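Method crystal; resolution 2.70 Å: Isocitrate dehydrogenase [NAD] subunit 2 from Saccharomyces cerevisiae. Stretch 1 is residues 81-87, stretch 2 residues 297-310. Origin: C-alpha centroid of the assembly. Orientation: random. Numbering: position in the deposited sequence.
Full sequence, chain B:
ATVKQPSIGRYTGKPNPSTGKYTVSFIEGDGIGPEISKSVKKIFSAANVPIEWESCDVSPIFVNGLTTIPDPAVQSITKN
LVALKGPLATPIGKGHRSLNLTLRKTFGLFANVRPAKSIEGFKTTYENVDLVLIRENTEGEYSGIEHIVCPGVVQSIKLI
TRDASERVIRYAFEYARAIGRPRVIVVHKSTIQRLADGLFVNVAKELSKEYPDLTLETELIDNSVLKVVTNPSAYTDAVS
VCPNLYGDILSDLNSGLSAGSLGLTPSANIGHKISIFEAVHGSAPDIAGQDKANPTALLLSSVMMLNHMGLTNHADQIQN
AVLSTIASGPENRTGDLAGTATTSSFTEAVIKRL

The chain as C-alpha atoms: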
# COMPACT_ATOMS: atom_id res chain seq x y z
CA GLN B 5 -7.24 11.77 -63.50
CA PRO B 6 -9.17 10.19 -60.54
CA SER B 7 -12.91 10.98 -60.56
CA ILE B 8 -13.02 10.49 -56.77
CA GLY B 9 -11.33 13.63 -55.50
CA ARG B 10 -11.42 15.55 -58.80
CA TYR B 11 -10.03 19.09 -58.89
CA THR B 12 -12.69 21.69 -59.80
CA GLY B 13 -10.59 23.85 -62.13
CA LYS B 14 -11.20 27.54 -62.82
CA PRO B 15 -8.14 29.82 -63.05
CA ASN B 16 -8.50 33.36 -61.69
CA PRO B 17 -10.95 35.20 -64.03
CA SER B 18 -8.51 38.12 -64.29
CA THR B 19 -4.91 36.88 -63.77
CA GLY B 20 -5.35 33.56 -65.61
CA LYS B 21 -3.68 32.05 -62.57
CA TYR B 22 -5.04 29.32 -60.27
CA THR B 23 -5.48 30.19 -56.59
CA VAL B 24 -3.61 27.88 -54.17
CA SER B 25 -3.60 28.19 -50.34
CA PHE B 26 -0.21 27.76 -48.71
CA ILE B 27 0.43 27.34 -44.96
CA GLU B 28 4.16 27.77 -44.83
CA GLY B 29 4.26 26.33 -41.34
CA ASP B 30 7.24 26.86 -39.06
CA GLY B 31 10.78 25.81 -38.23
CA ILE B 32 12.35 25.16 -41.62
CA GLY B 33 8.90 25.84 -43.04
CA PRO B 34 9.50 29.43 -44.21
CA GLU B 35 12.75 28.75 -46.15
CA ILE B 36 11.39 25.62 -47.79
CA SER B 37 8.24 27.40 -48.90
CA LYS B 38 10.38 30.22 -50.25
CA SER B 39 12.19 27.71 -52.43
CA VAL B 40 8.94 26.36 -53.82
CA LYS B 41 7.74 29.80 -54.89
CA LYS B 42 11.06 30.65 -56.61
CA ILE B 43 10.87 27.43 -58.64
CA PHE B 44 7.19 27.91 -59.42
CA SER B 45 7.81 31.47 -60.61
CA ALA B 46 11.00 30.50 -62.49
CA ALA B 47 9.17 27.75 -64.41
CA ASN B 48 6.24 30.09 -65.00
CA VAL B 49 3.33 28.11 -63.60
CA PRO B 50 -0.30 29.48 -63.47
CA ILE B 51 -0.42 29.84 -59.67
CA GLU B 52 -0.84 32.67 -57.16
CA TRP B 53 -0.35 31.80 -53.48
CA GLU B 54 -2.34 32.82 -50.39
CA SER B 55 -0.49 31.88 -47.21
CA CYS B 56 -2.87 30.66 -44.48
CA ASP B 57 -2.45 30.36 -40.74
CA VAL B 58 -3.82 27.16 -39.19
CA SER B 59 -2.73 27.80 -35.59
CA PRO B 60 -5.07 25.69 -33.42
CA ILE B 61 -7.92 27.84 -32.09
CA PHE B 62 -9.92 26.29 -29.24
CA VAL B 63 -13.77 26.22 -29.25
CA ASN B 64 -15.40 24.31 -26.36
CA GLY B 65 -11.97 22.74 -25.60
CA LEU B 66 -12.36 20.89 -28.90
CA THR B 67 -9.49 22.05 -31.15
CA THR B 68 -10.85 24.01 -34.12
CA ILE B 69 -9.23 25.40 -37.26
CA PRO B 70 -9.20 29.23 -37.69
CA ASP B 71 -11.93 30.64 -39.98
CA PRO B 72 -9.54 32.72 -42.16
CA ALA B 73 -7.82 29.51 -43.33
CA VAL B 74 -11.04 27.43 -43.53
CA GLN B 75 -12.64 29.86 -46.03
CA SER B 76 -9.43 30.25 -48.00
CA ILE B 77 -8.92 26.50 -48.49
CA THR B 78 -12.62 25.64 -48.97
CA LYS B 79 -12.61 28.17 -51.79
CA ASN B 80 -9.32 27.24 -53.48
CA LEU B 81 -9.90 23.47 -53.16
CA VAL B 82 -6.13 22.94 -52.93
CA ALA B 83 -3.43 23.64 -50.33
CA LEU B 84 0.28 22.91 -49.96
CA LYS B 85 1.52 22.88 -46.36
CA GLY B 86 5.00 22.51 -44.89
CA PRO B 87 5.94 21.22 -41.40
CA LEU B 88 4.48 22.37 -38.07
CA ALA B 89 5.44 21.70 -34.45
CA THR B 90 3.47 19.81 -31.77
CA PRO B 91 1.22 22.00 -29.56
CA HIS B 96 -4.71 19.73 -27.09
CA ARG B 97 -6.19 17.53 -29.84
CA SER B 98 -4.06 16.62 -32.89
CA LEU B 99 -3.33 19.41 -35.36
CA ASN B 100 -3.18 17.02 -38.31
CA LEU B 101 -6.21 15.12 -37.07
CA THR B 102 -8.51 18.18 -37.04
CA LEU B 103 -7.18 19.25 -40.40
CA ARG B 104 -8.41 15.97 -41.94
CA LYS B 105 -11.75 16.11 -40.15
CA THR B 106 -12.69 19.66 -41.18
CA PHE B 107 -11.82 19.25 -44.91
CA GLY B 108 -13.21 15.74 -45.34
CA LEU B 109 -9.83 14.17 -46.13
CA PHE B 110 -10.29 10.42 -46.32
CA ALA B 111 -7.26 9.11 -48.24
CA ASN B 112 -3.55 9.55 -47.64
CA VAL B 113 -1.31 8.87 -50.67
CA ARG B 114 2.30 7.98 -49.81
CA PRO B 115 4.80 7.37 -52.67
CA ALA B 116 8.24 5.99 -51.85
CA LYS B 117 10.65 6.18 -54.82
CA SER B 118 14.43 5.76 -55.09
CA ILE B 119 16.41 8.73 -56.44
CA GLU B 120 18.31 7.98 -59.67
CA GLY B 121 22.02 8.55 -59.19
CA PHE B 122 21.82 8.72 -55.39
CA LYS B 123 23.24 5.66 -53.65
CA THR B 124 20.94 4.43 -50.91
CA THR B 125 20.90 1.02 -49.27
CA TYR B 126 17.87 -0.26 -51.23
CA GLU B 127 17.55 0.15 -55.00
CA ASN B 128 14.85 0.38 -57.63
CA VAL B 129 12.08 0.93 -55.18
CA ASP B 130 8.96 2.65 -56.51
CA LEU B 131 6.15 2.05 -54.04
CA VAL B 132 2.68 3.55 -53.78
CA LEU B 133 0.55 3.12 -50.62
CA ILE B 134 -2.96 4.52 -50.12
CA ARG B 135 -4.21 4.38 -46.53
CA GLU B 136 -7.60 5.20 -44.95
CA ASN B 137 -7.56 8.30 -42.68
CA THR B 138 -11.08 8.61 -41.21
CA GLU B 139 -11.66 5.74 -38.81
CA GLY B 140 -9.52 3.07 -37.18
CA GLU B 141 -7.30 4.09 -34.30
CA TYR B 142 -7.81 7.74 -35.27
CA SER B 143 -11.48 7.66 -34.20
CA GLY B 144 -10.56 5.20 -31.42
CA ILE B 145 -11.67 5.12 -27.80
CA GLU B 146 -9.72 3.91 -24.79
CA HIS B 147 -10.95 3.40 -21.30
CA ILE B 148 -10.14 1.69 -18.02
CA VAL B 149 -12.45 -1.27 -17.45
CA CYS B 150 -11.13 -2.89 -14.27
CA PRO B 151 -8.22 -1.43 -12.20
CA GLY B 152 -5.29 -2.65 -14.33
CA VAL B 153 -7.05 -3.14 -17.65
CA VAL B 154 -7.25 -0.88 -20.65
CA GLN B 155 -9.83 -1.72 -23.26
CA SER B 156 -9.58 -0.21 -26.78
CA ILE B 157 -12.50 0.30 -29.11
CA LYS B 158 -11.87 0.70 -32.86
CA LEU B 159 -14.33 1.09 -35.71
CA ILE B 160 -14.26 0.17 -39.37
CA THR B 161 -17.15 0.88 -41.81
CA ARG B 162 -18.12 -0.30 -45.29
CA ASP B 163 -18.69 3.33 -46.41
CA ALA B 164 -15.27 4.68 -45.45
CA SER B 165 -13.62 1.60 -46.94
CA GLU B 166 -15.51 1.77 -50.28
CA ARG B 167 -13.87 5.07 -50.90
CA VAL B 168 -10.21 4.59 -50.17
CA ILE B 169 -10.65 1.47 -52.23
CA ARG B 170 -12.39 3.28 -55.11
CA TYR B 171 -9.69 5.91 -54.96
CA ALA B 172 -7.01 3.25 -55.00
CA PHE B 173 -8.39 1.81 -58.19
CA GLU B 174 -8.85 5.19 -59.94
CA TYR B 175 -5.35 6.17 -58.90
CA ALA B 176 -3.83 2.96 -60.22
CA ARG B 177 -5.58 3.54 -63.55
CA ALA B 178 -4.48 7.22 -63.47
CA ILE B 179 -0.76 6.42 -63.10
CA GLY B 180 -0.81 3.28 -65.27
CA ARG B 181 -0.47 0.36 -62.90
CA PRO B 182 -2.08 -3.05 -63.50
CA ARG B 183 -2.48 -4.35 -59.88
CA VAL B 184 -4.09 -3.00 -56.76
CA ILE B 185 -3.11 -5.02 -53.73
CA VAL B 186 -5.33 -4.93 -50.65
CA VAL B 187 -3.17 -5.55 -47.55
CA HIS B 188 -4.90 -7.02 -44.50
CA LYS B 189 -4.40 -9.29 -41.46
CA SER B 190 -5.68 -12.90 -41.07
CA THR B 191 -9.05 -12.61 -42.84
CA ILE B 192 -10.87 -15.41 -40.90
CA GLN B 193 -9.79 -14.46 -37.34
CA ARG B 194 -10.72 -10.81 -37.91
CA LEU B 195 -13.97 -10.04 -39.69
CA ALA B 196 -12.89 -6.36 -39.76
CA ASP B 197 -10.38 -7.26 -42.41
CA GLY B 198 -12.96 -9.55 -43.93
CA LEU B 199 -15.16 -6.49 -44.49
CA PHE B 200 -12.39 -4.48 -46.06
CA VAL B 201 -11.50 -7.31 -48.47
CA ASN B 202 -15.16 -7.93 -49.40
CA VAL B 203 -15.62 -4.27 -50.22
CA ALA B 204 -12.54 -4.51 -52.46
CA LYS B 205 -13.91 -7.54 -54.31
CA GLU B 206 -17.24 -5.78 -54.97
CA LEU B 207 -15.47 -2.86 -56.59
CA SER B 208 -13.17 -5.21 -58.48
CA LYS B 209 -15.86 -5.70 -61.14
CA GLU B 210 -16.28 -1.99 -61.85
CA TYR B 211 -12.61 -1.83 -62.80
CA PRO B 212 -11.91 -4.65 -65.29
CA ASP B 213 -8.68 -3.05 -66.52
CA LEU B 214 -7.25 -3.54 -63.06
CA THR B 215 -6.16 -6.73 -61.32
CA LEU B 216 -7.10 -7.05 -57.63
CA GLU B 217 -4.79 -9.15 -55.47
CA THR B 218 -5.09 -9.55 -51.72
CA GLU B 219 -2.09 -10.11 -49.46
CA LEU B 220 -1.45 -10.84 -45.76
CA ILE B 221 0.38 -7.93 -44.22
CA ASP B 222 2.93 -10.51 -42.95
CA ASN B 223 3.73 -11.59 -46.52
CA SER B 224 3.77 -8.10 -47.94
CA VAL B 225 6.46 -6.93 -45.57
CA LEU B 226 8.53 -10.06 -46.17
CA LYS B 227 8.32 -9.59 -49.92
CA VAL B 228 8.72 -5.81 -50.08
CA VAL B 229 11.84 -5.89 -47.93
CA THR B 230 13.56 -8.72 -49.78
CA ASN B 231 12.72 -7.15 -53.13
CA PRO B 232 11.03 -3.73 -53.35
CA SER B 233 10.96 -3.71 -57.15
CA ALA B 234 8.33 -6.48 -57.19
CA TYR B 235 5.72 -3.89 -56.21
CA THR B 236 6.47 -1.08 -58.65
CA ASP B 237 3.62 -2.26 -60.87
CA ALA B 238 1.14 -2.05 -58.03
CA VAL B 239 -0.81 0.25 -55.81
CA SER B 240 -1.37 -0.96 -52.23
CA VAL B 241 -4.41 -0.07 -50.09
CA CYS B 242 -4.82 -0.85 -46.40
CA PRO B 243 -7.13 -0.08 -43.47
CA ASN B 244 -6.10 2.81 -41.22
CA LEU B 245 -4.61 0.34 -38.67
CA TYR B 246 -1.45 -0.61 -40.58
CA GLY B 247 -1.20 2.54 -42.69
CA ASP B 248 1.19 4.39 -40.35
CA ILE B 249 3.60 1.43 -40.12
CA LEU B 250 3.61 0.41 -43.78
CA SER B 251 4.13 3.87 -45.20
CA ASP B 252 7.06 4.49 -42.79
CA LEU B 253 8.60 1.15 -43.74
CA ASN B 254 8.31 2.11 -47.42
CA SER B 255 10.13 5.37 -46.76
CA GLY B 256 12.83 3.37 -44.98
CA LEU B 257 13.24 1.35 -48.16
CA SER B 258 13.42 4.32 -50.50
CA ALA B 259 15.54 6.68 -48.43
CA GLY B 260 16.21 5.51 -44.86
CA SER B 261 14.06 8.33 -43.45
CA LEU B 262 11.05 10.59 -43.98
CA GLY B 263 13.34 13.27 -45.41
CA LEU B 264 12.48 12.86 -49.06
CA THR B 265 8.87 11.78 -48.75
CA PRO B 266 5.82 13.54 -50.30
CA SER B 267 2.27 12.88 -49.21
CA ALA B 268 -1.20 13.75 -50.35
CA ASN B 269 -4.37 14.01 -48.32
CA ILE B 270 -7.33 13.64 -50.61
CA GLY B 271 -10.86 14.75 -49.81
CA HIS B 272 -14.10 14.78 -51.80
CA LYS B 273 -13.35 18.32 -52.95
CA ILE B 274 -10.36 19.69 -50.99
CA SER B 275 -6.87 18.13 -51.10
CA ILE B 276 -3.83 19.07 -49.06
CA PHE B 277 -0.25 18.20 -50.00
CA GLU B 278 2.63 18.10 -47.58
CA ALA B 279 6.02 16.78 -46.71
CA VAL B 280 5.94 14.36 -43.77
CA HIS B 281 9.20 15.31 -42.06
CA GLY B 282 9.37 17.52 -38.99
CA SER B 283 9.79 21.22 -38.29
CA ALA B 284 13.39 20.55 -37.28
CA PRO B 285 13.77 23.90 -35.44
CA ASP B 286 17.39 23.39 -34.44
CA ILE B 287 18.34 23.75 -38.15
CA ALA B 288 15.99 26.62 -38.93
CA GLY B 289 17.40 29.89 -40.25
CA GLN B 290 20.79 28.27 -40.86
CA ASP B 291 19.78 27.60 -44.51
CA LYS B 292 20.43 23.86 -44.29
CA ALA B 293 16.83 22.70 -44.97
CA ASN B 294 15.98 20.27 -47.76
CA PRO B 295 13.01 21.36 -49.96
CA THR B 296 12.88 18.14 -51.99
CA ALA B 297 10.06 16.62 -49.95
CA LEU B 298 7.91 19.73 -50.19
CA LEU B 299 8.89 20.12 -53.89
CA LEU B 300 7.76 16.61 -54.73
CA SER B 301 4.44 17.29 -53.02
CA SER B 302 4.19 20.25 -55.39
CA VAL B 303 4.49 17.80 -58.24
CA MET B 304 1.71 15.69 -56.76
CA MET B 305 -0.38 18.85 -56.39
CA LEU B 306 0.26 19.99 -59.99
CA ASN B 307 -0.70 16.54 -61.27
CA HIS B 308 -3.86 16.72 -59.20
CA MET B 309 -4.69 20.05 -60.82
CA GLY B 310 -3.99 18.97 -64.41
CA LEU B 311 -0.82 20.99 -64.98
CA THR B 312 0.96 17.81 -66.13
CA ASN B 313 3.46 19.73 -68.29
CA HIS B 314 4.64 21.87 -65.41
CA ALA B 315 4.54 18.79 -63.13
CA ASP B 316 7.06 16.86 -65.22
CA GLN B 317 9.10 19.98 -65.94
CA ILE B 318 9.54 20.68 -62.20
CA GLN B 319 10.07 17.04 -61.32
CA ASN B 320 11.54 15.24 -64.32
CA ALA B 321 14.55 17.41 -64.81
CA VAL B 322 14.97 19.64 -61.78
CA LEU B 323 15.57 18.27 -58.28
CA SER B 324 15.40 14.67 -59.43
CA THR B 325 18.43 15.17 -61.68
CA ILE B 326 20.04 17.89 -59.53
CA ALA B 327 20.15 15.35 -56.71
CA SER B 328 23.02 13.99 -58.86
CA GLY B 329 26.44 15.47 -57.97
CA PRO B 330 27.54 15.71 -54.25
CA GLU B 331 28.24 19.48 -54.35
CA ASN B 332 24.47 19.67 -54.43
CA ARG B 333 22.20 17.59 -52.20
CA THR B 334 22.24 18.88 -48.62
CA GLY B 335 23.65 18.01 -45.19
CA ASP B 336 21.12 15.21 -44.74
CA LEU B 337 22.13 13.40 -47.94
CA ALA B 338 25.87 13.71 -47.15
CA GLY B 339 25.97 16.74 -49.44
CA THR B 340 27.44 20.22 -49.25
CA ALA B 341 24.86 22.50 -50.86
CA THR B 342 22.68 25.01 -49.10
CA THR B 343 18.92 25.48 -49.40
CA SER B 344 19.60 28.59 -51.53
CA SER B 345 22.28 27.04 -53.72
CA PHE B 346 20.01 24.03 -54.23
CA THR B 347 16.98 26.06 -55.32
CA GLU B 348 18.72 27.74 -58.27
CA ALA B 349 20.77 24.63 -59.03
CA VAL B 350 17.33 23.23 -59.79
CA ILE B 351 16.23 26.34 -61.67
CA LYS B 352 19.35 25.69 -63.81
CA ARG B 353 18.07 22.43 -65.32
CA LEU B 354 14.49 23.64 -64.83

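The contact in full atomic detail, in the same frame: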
# COMPACT_ATOMS: atom_id res chain seq x y z
N LEU B 81 -9.78 24.92 -52.95
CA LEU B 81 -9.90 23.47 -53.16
C LEU B 81 -8.55 22.74 -53.15
O LEU B 81 -8.50 21.50 -53.25
CB LEU B 81 -10.67 23.16 -54.45
CG LEU B 81 -12.11 23.66 -54.59
CD1 LEU B 81 -12.75 23.06 -55.83
CD2 LEU B 81 -12.95 23.35 -53.35
N VAL B 82 -7.46 23.50 -53.02
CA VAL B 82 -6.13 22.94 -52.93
C VAL B 82 -5.26 23.72 -51.96
O VAL B 82 -5.41 24.94 -51.85
CB VAL B 82 -5.44 22.91 -54.29
CG1 VAL B 82 -3.98 22.63 -54.14
CG2 VAL B 82 -6.06 21.85 -55.14
N ALA B 83 -4.39 23.02 -51.25
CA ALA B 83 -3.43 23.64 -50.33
C ALA B 83 -2.12 22.87 -50.38
O ALA B 83 -2.10 21.71 -50.77
CB ALA B 83 -3.96 23.65 -48.92
N LEU B 84 -1.04 23.54 -50.00
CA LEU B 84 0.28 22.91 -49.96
C LEU B 84 1.02 23.30 -48.70
O LEU B 84 1.69 24.32 -48.68
CB LEU B 84 1.11 23.36 -51.16
CG LEU B 84 2.59 22.99 -51.10
CD1 LEU B 84 2.76 21.55 -51.49
CD2 LEU B 84 3.40 23.88 -51.99
N LYS B 85 0.94 22.50 -47.64
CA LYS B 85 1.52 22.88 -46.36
C LYS B 85 2.90 22.28 -46.10
O LYS B 85 3.20 21.19 -46.54
CB LYS B 85 0.56 22.57 -45.20
CG LYS B 85 0.38 21.11 -44.89
CD LYS B 85 -0.60 20.88 -43.73
CE LYS B 85 0.07 21.06 -42.38
NZ LYS B 85 1.11 20.03 -42.11
N GLY B 86 3.74 23.03 -45.39
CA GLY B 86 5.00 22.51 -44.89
C GLY B 86 4.81 22.05 -43.47
O GLY B 86 3.68 21.95 -43.01
N PRO B 87 5.91 21.78 -42.76
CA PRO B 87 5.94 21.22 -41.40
C PRO B 87 5.33 22.15 -40.35
O PRO B 87 5.28 23.36 -40.56
CB PRO B 87 7.44 21.09 -41.10
CG PRO B 87 8.11 21.20 -42.40
CD PRO B 87 7.26 22.11 -43.23
N ALA B 297 11.29 17.23 -50.41
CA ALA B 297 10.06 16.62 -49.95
C ALA B 297 8.88 17.53 -50.26
O ALA B 297 7.91 17.10 -50.86
CB ALA B 297 10.14 16.35 -48.48
N LEU B 298 8.98 18.79 -49.87
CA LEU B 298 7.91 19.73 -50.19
C LEU B 298 7.78 19.94 -51.72
O LEU B 298 6.67 20.02 -52.25
CB LEU B 298 8.08 21.05 -49.43
CG LEU B 298 6.89 22.02 -49.50
CD1 LEU B 298 5.58 21.32 -49.17
CD2 LEU B 298 7.08 23.21 -48.59
N LEU B 299 8.91 19.99 -52.42
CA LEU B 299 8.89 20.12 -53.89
C LEU B 299 8.13 18.99 -54.59
O LEU B 299 7.35 19.22 -55.52
CB LEU B 299 10.32 20.17 -54.44
CG LEU B 299 10.87 21.50 -54.95
CD1 LEU B 299 10.05 22.68 -54.50
CD2 LEU B 299 12.35 21.63 -54.53
N LEU B 300 8.38 17.77 -54.13
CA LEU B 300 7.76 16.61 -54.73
C LEU B 300 6.28 16.56 -54.43
O LEU B 300 5.52 15.96 -55.18
CB LEU B 300 8.46 15.33 -54.28
CG LEU B 300 9.84 15.16 -54.89
CD1 LEU B 300 10.67 14.14 -54.15
CD2 LEU B 300 9.67 14.76 -56.34
N SER B 301 5.86 17.20 -53.34
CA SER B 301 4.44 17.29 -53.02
C SER B 301 3.81 18.30 -53.95
O SER B 301 2.62 18.23 -54.23
CB SER B 301 4.20 17.71 -51.57
OG SER B 301 4.90 16.90 -50.65
N SER B 302 4.62 19.25 -54.41
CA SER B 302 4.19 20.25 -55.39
C SER B 302 3.85 19.53 -56.68
O SER B 302 2.81 19.78 -57.29
CB SER B 302 5.31 21.25 -55.68
OG SER B 302 6.00 21.61 -54.51
N VAL B 303 4.74 18.64 -57.09
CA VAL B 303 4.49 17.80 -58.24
C VAL B 303 3.16 17.08 -58.12
O VAL B 303 2.35 17.11 -59.03
CB VAL B 303 5.57 16.75 -58.40
CG1 VAL B 303 5.31 15.94 -59.63
CG2 VAL B 303 6.91 17.41 -58.47
N MET B 304 2.95 16.42 -56.98
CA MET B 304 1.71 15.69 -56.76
C MET B 304 0.50 16.62 -56.85
O MET B 304 -0.55 16.23 -57.35
CB MET B 304 1.70 15.00 -55.40
CG MET B 304 2.74 13.92 -55.20
SD MET B 304 2.53 13.05 -53.61
CE MET B 304 1.10 12.06 -54.01
N MET B 305 0.67 17.84 -56.35
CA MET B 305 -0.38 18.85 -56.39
C MET B 305 -0.66 19.30 -57.84
O MET B 305 -1.82 19.34 -58.28
CB MET B 305 -0.00 20.03 -55.51
CG MET B 305 -1.11 21.05 -55.37
SD MET B 305 -0.60 22.52 -54.50
CE MET B 305 0.87 23.02 -55.42
N LEU B 306 0.39 19.64 -58.57
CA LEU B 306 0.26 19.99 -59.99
C LEU B 306 -0.53 18.91 -60.71
O LEU B 306 -1.60 19.18 -61.26
CB LEU B 306 1.65 20.16 -60.63
CG LEU B 306 2.28 21.57 -60.74
CD1 LEU B 306 1.59 22.62 -59.88
CD2 LEU B 306 3.78 21.53 -60.45
N ASN B 307 -0.02 17.68 -60.67
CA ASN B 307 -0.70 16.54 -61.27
C ASN B 307 -2.15 16.39 -60.85
O ASN B 307 -2.95 15.83 -61.58
CB ASN B 307 0.05 15.24 -60.97
CG ASN B 307 1.24 15.02 -61.88
OD1 ASN B 307 1.15 15.23 -63.09
ND2 ASN B 307 2.36 14.60 -61.31
N HIS B 308 -2.50 16.87 -59.67
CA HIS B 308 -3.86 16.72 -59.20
C HIS B 308 -4.72 17.81 -59.82
O HIS B 308 -5.96 17.69 -59.93
CB HIS B 308 -3.90 16.73 -57.66
CG HIS B 308 -5.29 16.76 -57.08
ND1 HIS B 308 -5.75 17.82 -56.32
CD2 HIS B 308 -6.31 15.88 -57.15
CE1 HIS B 308 -7.00 17.59 -55.94
NE2 HIS B 308 -7.36 16.41 -56.44
N MET B 309 -4.04 18.87 -60.26
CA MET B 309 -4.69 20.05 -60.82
C MET B 309 -4.81 19.95 -62.34
O MET B 309 -5.68 20.57 -62.94
CB MET B 309 -3.96 21.33 -60.40
CG MET B 309 -4.23 21.73 -58.96
SD MET B 309 -3.45 23.28 -58.47
CE MET B 309 -1.76 22.93 -58.91
N GLY B 310 -3.94 19.16 -62.96
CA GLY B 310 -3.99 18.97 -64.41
C GLY B 310 -2.81 19.59 -65.14
O GLY B 310 -2.61 19.35 -66.33

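What does Val 82 bring to the helix? Leu 81, with positive phi just after a helix, makes no contact, but Val 82 points toward the helix and packs against its C-terminal part. Val 82 CG1 lies 3.4 Å from Met 305 SD, while Val 82 CG2 reaches the edge of the His 308 ring, 4.2 Å from His 308 ND1, and also sits 4.2 Å from Met 309 CG.

How does the alternation of the strand shape the middle of the contact? Ala 83 points away, leaving its backbone to face the helix, with Ala 83 O 4.1 Å from Met 305 SD. Leu 84 turns back toward the helix and is the residue most covered by it. Leu 84 CB lies 3.8 Å from Met 305 SD, and Leu 84 CD1 lies 3.7 Å from Leu 298 CD1, so this side chain spans nearly two helical turns. The sulfur of Met 305 thus approaches three successive residues, Val 82, Ala 83 and Leu 84.

What does the chain offer beyond Leu 84? Lys 85 points away, and Lys 85 O approaches Leu 298 CD1 at 3.5 Å. With no side chain at Gly 86, the backbone itself meets Leu 298, the helix residue whose CA is its nearest across the contact: Gly 86 CA lies 4.3 Å from Leu 298 CD2.

What holds the antiparallel pair together? No hydrogen bond crosses between them; the contact is mostly side-chain packing, chiefly apolar, with backbone carbonyls of Ala 83 and Lys 85 alongside.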